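Local coordinates for galactose-binding like protein (Bacteroides thetaiotaomicron, PDB 7M1A), which is a SusE-like protein whose calcium-binding, galactose-binding-like C-terminal domain probably recognises carbohydrate, at residues D85-R90 against N167-E172; D53-F58 against K157-W162. All blocks are in the same frame, centred on the assembly; numbering follows the deposited sequence.

Contact 1 of 2, residues D85-R90 against N167-E172; sequences DMSPRR and NICFTE. With CA (calcium ion), chain F; EDO (1,2-ethanediol), chain E.
Met86 and Pro88 meet Ile168 and Cys169 in a buried packing contact between the two sheets of the domain, where the turn leading into strand 88-96 crosses the start of strand 169-176. The touching parts run 84° apart, so contact is made at a crossing rather than along a ladder. A single direct hydrogen bond spans it: Cys169 N reaches Met86 O at 3.0 Å, coming in from above the carbonyl plane. The same oxygen also receives a CA-H contact from Ile168. Water 1 adds a second polar link, donating to both Ser87 OG and Cys169 O, while Ser87 OG is also hydrogen-bonded to His81 O. The domain has the beta-sandwich build of galactose-binding-like proteins, antiparallel sheets enclosing an apolar interior, and Pro88 packs into it against Ile168. Here Pro88 CB lies 3.8 Å from Ile168 CD1, the proline ring and the isoleucine branch crossing obliquely; CG1 of Ile168 is anti to the backbone N (chi1 -175°), which brings it up to the proline. Leu73 of the other sheet also packs on Pro88. On the other flank, Met86, a selenomethionine, runs beside Asn167 in the same direction, and its CB sits 3.8 Å from Cys169 SG. Beyond the crossing, Thr171 O and Glu172 OE1 each bind the calcium ion at 2.3 Å; Tyr28 O, Asn31 OD1, Arg33 O and a water complete its shell.

Contact 2 of 2, residues D53-F58 against K157-W162; sequences DGPAVF and KCLKNW
Ala56 and Cys158 are joined by the backbone hydrogen bond between these antiparallel strands, from Cys158 N to Ala56 O at 2.9 Å. Ala56 O also takes a CA-H contact from Lys157, 3.3 Å from its CA, so one acceptor is approached by two successive residues of the partner strand. Next along, Val57 and Lys157 form a non-hydrogen-bonded pair with their CA atoms 4.6 Å apart.

The apolar contacts fall on two faces. On the face of Val57 and Lys157, the lysine does most of the work through its methylene chain: CG is anti to the backbone N (chi1 180°) and the rest is extended, which carries the chain beside Pro55, both side chains pointing the same way. Lys157 CE comes within 3.6 Å of Pro55 CB, and Val57 CG2 touches Lys157 CG at 4.1 Å. Pro55 CG also meets Leu159 CD2, where the chain turns its corner. On the face of Ala56 and Cys158, the two CB atoms lie 4.3 Å apart.

Strand 151-158 is thus held between two neighbours: strand 56-66 on this side, and strand 88-96 on the other, where Lys157 is hydrogen-bonded to Glu92 through the backbone and the side chain of Leu159 touches Arg90 and Glu92.

In the fold
From the N terminus, the chain first supplies residues 53-58, then 85-90, and only later returns with 157-162 and 167-172. Contact 2 therefore closes a long excursion between strands 56-66 and 151-158, and contact 1 closes another that starts inside the first and ends beyond it; the two cross rather than nest. Contact 2 lies within one antiparallel sheet, whereas contact 1 ties that sheet to the one holding strand 169-176. Their centres are about 9 Å apart, and they touch directly: Asn161 ND2 probably bonds to Asn167 O, and Arg89 N to Lys160 O, so the short strand 160-161 links both.

Contact 1 of 2, residues D85-R90 against N167-E172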
ATOM      1  N   ASP A  85      -2.202  -9.922 -22.995  1.00 12.11           N
ATOM      2  CA  ASP A  85      -1.655  -8.808 -22.235  1.00 11.30           C
ATOM      3  C   ASP A  85      -0.823  -9.398 -21.067  1.00  9.72           C
ATOM      4  O   ASP A  85      -0.179 -10.444 -21.236  1.00 10.87           O
ATOM      5  CB  ASP A  85      -2.763  -7.799 -21.863  1.00 13.48           C
ATOM      6  CG  ASP A  85      -2.194  -6.416 -21.565  1.00 13.66           C
ATOM      7  OD1 ASP A  85      -1.792  -6.125 -20.398  1.00 14.06           O
ATOM      8  OD2 ASP A  85      -2.098  -5.632 -22.498  1.00 23.49           O
HETATM    9  N   MSE A  86      -0.831  -8.730 -19.903  1.00  9.59           N
HETATM   10  CA  MSE A  86      -0.043  -9.208 -18.778  1.00  7.66           C
HETATM   11  C   MSE A  86      -0.932 -10.038 -17.833  1.00  7.79           C
HETATM   12  O   MSE A  86      -0.588 -10.248 -16.651  1.00  8.03           O
HETATM   13  CB  MSE A  86       0.667  -8.094 -18.012  1.00  8.79           C
HETATM   14  CG  MSE A  86       1.456  -7.142 -18.883  1.00 11.22           C
HETATM   15 SE   MSE A  86       2.781  -7.985 -20.051  1.00 14.05          SE
HETATM   16  CE  MSE A  86       2.165  -7.249 -21.752  1.00 14.90           C
ATOM     17  N   SER A  87      -2.084 -10.509 -18.305  1.00  8.23           N
ATOM     18  CA  SER A  87      -2.951 -11.331 -17.485  1.00  6.77           C
ATOM     19  C   SER A  87      -2.224 -12.614 -17.099  1.00  7.52           C
ATOM     20  O   SER A  87      -1.488 -13.235 -17.887  1.00  8.55           O
ATOM     21  CB  SER A  87      -4.183 -11.662 -18.257  1.00  8.28           C
ATOM     22  OG  SER A  87      -4.905 -10.463 -18.571  1.00  8.84           O
ATOM     23  N   PRO A  88      -2.409 -13.103 -15.859  1.00  7.73           N
ATOM     24  CA  PRO A  88      -1.608 -14.273 -15.417  1.00  6.70           C
ATOM     25  C   PRO A  88      -2.061 -15.548 -16.127  1.00  7.47           C
ATOM     26  O   PRO A  88      -3.258 -15.774 -16.415  1.00  9.17           O
ATOM     27  CB  PRO A  88      -1.911 -14.301 -13.892  1.00  8.68           C
ATOM     28  CG  PRO A  88      -3.301 -13.683 -13.788  1.00  6.97           C
ATOM     29  CD  PRO A  88      -3.326 -12.573 -14.821  1.00  7.83           C
ATOM     30  N   ARG A  89      -1.061 -16.404 -16.415  1.00  8.41           N
ATOM     31  CA  ARG A  89      -1.364 -17.719 -17.016  1.00  9.52           C
ATOM     32  C   ARG A  89      -0.957 -18.835 -16.053  1.00  8.87           C
ATOM     33  O   ARG A  89      -1.755 -19.732 -15.784  1.00 10.70           O
ATOM     34  CB  ARG A  89      -0.663 -17.872 -18.374  1.00  9.70           C
ATOM     35  CG  ARG A  89      -0.951 -19.213 -19.025  1.00 10.38           C
ATOM     36  CD  ARG A  89      -0.371 -19.262 -20.435  1.00 12.44           C
ATOM     37  NE  ARG A  89      -0.728 -20.523 -21.093  1.00 14.17           N
ATOM     38  CZ  ARG A  89      -0.322 -20.852 -22.317  1.00 16.11           C
ATOM     39  NH1 ARG A  89       0.495 -20.028 -22.968  1.00 17.27           N
ATOM     40  NH2 ARG A  89      -0.794 -21.945 -22.904  1.00 17.74           N
ATOM     41  N   ARG A  90       0.280 -18.811 -15.520  1.00  9.36           N
ATOM     42  CA  ARG A  90       0.660 -19.743 -14.460  1.00  9.57           C
ATOM     43  C   ARG A  90       1.113 -18.944 -13.244  1.00  8.61           C
ATOM     44  O   ARG A  90       1.907 -18.014 -13.406  1.00  9.56           O
ATOM     45  CB  ARG A  90       1.867 -20.561 -14.924  1.00 11.09           C
ATOM     46  CG  ARG A  90       1.464 -21.636 -15.936  1.00 14.92           C
ATOM     47  CD  ARG A  90       0.862 -22.855 -15.225  1.00 20.36           C
ATOM     48  NE  ARG A  90       1.873 -23.494 -14.365  1.00 28.91           N
ATOM     49  CZ  ARG A  90       2.043 -23.505 -13.006  1.00 29.84           C
ATOM     50  NH1 ARG A  90       1.228 -22.902 -12.119  1.00 24.68           N
ATOM     51  NH2 ARG A  90       3.118 -24.135 -12.553  1.00 41.42           N
ATOM     52  N   ASN A 167       5.367 -10.217 -15.679  1.00  8.31           N
ATOM     53  CA  ASN A 167       4.439  -9.193 -15.217  1.00  8.51           C
ATOM     54  C   ASN A 167       3.086  -9.794 -14.867  1.00  7.72           C
ATOM     55  O   ASN A 167       2.719 -10.857 -15.325  1.00  7.91           O
ATOM     56  CB  ASN A 167       4.404  -8.043 -16.237  1.00  8.39           C
ATOM     57  CG  ASN A 167       5.691  -7.257 -16.171  1.00  7.29           C
ATOM     58  OD1 ASN A 167       5.940  -6.554 -15.169  1.00  8.68           O
ATOM     59  ND2 ASN A 167       6.509  -7.326 -17.210  1.00  8.66           N
ATOM     60  N   ILE A 168       2.303  -9.022 -14.121  1.00  7.00           N
ATOM     61  CA  ILE A 168       0.937  -9.442 -13.865  1.00  7.09           C
ATOM     62  C   ILE A 168      -0.001  -8.231 -13.797  1.00  6.34           C
ATOM     63  O   ILE A 168       0.322  -7.188 -13.217  1.00  7.89           O
ATOM     64  CB  ILE A 168       0.829 -10.322 -12.578  1.00  6.88           C
ATOM     65  CG1 ILE A 168      -0.585 -10.872 -12.349  1.00  8.01           C
ATOM     66  CG2 ILE A 168       1.352  -9.545 -11.359  1.00  8.84           C
ATOM     67  CD1 ILE A 168      -0.674 -11.899 -11.257  1.00  8.66           C
ATOM     68  N   CYS A 169      -1.229  -8.386 -14.338  1.00  7.03           N
ATOM     69  CA  CYS A 169      -2.307  -7.434 -14.084  1.00  7.01           C
ATOM     70  C   CYS A 169      -3.608  -8.267 -13.958  1.00  6.92           C
ATOM     71  O   CYS A 169      -3.785  -9.278 -14.638  1.00  7.26           O
ATOM     72  CB  CYS A 169      -2.416  -6.409 -15.222  1.00  9.18           C
ATOM     73  SG  CYS A 169      -2.783  -7.051 -16.875  1.00  9.49           S
ATOM     74  N   PHE A 170      -4.551  -7.780 -13.162  1.00  6.41           N
ATOM     75  CA  PHE A 170      -5.851  -8.412 -13.009  1.00  7.09           C
ATOM     76  C   PHE A 170      -6.772  -7.459 -12.239  1.00  5.92           C
ATOM     77  O   PHE A 170      -6.272  -6.424 -11.714  1.00  6.75           O
ATOM     78  CB  PHE A 170      -5.827  -9.811 -12.378  1.00  7.76           C
ATOM     79  CG  PHE A 170      -5.407  -9.840 -10.946  1.00  5.52           C
ATOM     80  CD1 PHE A 170      -4.034  -9.732 -10.612  1.00  7.23           C
ATOM     81  CD2 PHE A 170      -6.319 -10.008  -9.926  1.00  6.95           C
ATOM     82  CE1 PHE A 170      -3.608  -9.808  -9.281  1.00  7.32           C
ATOM     83  CE2 PHE A 170      -5.885 -10.072  -8.580  1.00  6.46           C
ATOM     84  CZ  PHE A 170      -4.539  -9.941  -8.288  1.00  7.71           C
ATOM     85  N   THR A 171      -8.097  -7.772 -12.172  1.00  6.69           N
ATOM     86  CA  THR A 171      -9.058  -6.827 -11.623  1.00  5.92           C
ATOM     87  C   THR A 171      -9.546  -7.191 -10.211  1.00  6.05           C
ATOM     88  O   THR A 171      -9.936  -6.227  -9.472  1.00  6.95           O
ATOM     89  CB  THR A 171     -10.259  -6.598 -12.554  1.00  7.00           C
ATOM     90  OG1 THR A 171     -11.132  -5.628 -11.964  1.00  8.27           O
ATOM     91  CG2 THR A 171     -11.097  -7.850 -12.799  1.00  8.19           C
ATOM     92  N   GLU A 172      -9.651  -8.470  -9.811  1.00  6.09           N
ATOM     93  CA  GLU A 172     -10.272  -8.794  -8.527  1.00  6.13           C
ATOM     94  C   GLU A 172      -9.834 -10.194  -8.127  1.00  5.36           C
ATOM     95  O   GLU A 172      -9.647 -11.061  -9.008  1.00  6.49           O
ATOM     96  CB  GLU A 172     -11.822  -8.765  -8.611  1.00  7.31           C
ATOM     97  CG  GLU A 172     -12.557  -8.837  -7.274  1.00  6.79           C
ATOM     98  CD  GLU A 172     -12.360  -7.629  -6.350  1.00  6.64           C
ATOM     99  OE1 GLU A 172     -11.827  -6.593  -6.788  1.00  7.45           O
ATOM    100  OE2 GLU A 172     -12.833  -7.705  -5.214  1.00  6.50           O
TER
HETATM  101 CA    CA F 404     -11.567  -4.989  -8.426  1.00  8.73          CA
HETATM  102  C1  EDO E 403       0.196  -3.539 -21.051  1.00 22.77           C
HETATM  103  O1  EDO E 403      -0.825  -3.915 -20.161  1.00 23.38           O
HETATM  104  C2  EDO E 403      -0.372  -3.109 -22.387  1.00 27.45           C
HETATM  105  O2  EDO E 403      -1.444  -2.340 -21.998  1.00 35.02           O
HETATM  106  O   HOH W   1      -5.891  -9.036 -16.433  1.00  9.12           O
HETATM  107  O   HOH W   2     -11.913  -3.233  -9.947  1.00  9.40           O

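Contact 2 of 2, residues D53-F58 against K157-W162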
ATOM      1  N   ASP A  53      13.601  -9.769 -13.508  1.00 13.61           N
ATOM      2  CA  ASP A  53      14.595 -10.828 -13.292  1.00 14.85           C
ATOM      3  C   ASP A  53      13.967 -12.186 -12.938  1.00 15.11           C
ATOM      4  O   ASP A  53      14.630 -13.233 -13.003  1.00 21.09           O
ATOM      5  CB  ASP A  53      15.617 -10.496 -12.176  1.00 20.50           C
ATOM      6  CG  ASP A  53      16.611  -9.459 -12.598  1.00 32.42           C
ATOM      7  OD1 ASP A  53      16.693  -9.153 -13.827  1.00 37.25           O
ATOM      8  OD2 ASP A  53      17.335  -8.982 -11.701  1.00 46.39           O
ATOM      9  N   GLY A  54      12.727 -12.152 -12.501  1.00 14.27           N
ATOM     10  CA  GLY A  54      12.028 -13.324 -12.028  1.00 11.56           C
ATOM     11  C   GLY A  54      10.550 -13.016 -11.862  1.00  9.96           C
ATOM     12  O   GLY A  54      10.122 -11.882 -12.011  1.00 11.11           O
ATOM     13  N   PRO A  55       9.763 -14.054 -11.494  1.00  9.46           N
ATOM     14  CA  PRO A  55       8.309 -13.940 -11.283  1.00  7.67           C
ATOM     15  C   PRO A  55       7.953 -12.703 -10.464  1.00  8.52           C
ATOM     16  O   PRO A  55       8.568 -12.426  -9.406  1.00 10.55           O
ATOM     17  CB  PRO A  55       7.993 -15.230 -10.521  1.00 10.55           C
ATOM     18  CG  PRO A  55       8.971 -16.270 -11.101  1.00 11.56           C
ATOM     19  CD  PRO A  55      10.259 -15.435 -11.299  1.00 11.80           C
ATOM     20  N   ALA A  56       6.892 -11.991 -10.863  1.00  7.94           N
ATOM     21  CA  ALA A  56       6.434 -10.871 -10.047  1.00  8.60           C
ATOM     22  C   ALA A  56       5.862 -11.455  -8.765  1.00  7.10           C
ATOM     23  O   ALA A  56       5.194 -12.470  -8.754  1.00  8.98           O
ATOM     24  CB  ALA A  56       5.339 -10.095 -10.726  1.00  9.53           C
ATOM     25  N   VAL A  57       6.098 -10.743  -7.645  1.00  7.96           N
ATOM     26  CA  VAL A  57       5.613 -11.165  -6.331  1.00  7.07           C
ATOM     27  C   VAL A  57       4.958  -9.960  -5.646  1.00  6.58           C
ATOM     28  O   VAL A  57       5.564  -8.922  -5.593  1.00  8.27           O
ATOM     29  CB  VAL A  57       6.751 -11.781  -5.473  1.00  9.18           C
ATOM     30  CG1 VAL A  57       6.312 -12.050  -4.039  1.00 11.97           C
ATOM     31  CG2 VAL A  57       7.380 -12.971  -6.135  1.00 11.76           C
ATOM     32  N   PHE A  58       3.787 -10.170  -5.016  1.00  6.77           N
ATOM     33  CA  PHE A  58       3.300  -9.100  -4.138  1.00  5.90           C
ATOM     34  C   PHE A  58       2.567  -9.780  -2.971  1.00  5.26           C
ATOM     35  O   PHE A  58       2.294 -10.991  -2.974  1.00  6.37           O
ATOM     36  CB  PHE A  58       2.424  -8.104  -4.925  1.00  7.10           C
ATOM     37  CG  PHE A  58       1.152  -8.672  -5.465  1.00  6.79           C
ATOM     38  CD1 PHE A  58       0.002  -8.802  -4.700  1.00  7.60           C
ATOM     39  CD2 PHE A  58       1.143  -9.203  -6.767  1.00  7.92           C
ATOM     40  CE1 PHE A  58      -1.160  -9.384  -5.191  1.00  8.00           C
ATOM     41  CE2 PHE A  58      -0.012  -9.806  -7.271  1.00  8.71           C
ATOM     42  CZ  PHE A  58      -1.158  -9.951  -6.485  1.00  8.57           C
ATOM     43  N   LYS A 157       2.524 -15.093  -6.705  1.00  7.56           N
ATOM     44  CA  LYS A 157       3.702 -15.136  -7.574  1.00  6.65           C
ATOM     45  C   LYS A 157       3.254 -15.431  -9.019  1.00  7.32           C
ATOM     46  O   LYS A 157       2.594 -16.436  -9.256  1.00  8.60           O
ATOM     47  CB  LYS A 157       4.649 -16.206  -7.028  1.00  9.97           C
ATOM     48  CG  LYS A 157       5.949 -16.406  -7.820  1.00 11.53           C
ATOM     49  CD  LYS A 157       6.755 -17.692  -7.336  1.00 19.14           C
ATOM     50  CE  LYS A 157       8.145 -17.649  -7.925  1.00 22.70           C
ATOM     51  NZ  LYS A 157       9.007 -18.780  -7.493  1.00 31.92           N
ATOM     52  N   CYS A 158       3.650 -14.562  -9.974  1.00  7.77           N
ATOM     53  CA  CYS A 158       3.290 -14.763 -11.378  1.00  8.69           C
ATOM     54  C   CYS A 158       4.452 -15.452 -12.093  1.00  7.38           C
ATOM     55  O   CYS A 158       5.469 -14.800 -12.408  1.00 10.23           O
ATOM     56  CB  CYS A 158       2.941 -13.426 -12.034  1.00  7.62           C
ATOM     57  SG  CYS A 158       2.229 -13.822 -13.655  1.00  9.51           S
ATOM     58  N   LEU A 159       4.320 -16.780 -12.326  1.00  8.55           N
ATOM     59  CA  LEU A 159       5.376 -17.506 -13.026  1.00  9.94           C
ATOM     60  C   LEU A 159       5.409 -17.171 -14.516  1.00 10.07           C
ATOM     61  O   LEU A 159       6.479 -17.140 -15.119  1.00 12.58           O
ATOM     62  CB  LEU A 159       5.174 -19.002 -12.899  1.00 10.66           C
ATOM     63  CG  LEU A 159       5.085 -19.557 -11.490  1.00 12.45           C
ATOM     64  CD1 LEU A 159       4.683 -21.047 -11.514  1.00 15.20           C
ATOM     65  CD2 LEU A 159       6.415 -19.407 -10.760  1.00 18.45           C
ATOM     66  N   LYS A 160       4.237 -16.943 -15.132  1.00  8.53           N
ATOM     67  CA  LYS A 160       4.166 -16.631 -16.553  1.00  8.48           C
ATOM     68  C   LYS A 160       2.833 -15.992 -16.840  1.00  8.02           C
ATOM     69  O   LYS A 160       1.803 -16.507 -16.342  1.00  9.09           O
ATOM     70  CB  LYS A 160       4.384 -17.903 -17.418  1.00 12.65           C
ATOM     71  CG  LYS A 160       4.569 -17.716 -18.929  1.00 19.41           C
ATOM     72  CD  LYS A 160       4.630 -19.079 -19.657  1.00 28.03           C
ATOM     73  CE  LYS A 160       6.017 -19.708 -19.611  1.00 37.31           C
ATOM     74  NZ  LYS A 160       7.104 -18.692 -19.714  1.00 40.18           N
ATOM     75  N   ASN A 161       2.863 -14.921 -17.629  1.00  8.52           N
ATOM     76  CA  ASN A 161       1.605 -14.349 -18.070  1.00  8.33           C
ATOM     77  C   ASN A 161       1.326 -14.710 -19.530  1.00 10.23           C
ATOM     78  O   ASN A 161       2.064 -15.458 -20.153  1.00 10.11           O
ATOM     79  CB  ASN A 161       1.552 -12.822 -17.896  1.00  8.86           C
ATOM     80  CG  ASN A 161       2.641 -12.091 -18.649  1.00  8.74           C
ATOM     81  OD1 ASN A 161       3.029 -12.498 -19.776  1.00  9.73           O
ATOM     82  ND2 ASN A 161       3.180 -11.030 -18.074  1.00  9.92           N
ATOM     83  N   TRP A 162       0.230 -14.190 -20.076  1.00  9.59           N
ATOM     84  CA  TRP A 162      -0.173 -14.578 -21.441  1.00 10.30           C
ATOM     85  C   TRP A 162       0.712 -13.968 -22.525  1.00 11.58           C
ATOM     86  O   TRP A 162       0.514 -14.318 -23.696  1.00 15.63           O
ATOM     87  CB  TRP A 162      -1.666 -14.230 -21.645  1.00  9.38           C
ATOM     88  CG  TRP A 162      -2.582 -15.280 -21.096  1.00  8.94           C
ATOM     89  CD1 TRP A 162      -3.224 -15.316 -19.862  1.00  9.96           C
ATOM     90  CD2 TRP A 162      -2.821 -16.554 -21.721  1.00  9.91           C
ATOM     91  NE1 TRP A 162      -3.888 -16.517 -19.722  1.00  9.49           N
ATOM     92  CE2 TRP A 162      -3.648 -17.289 -20.853  1.00  9.45           C
ATOM     93  CE3 TRP A 162      -2.390 -17.143 -22.937  1.00 11.49           C
ATOM     94  CZ2 TRP A 162      -4.092 -18.579 -21.170  1.00 11.77           C
ATOM     95  CZ3 TRP A 162      -2.819 -18.424 -23.249  1.00 12.29           C
ATOM     96  CH2 TRP A 162      -3.660 -19.132 -22.365  1.00 11.76           C
TER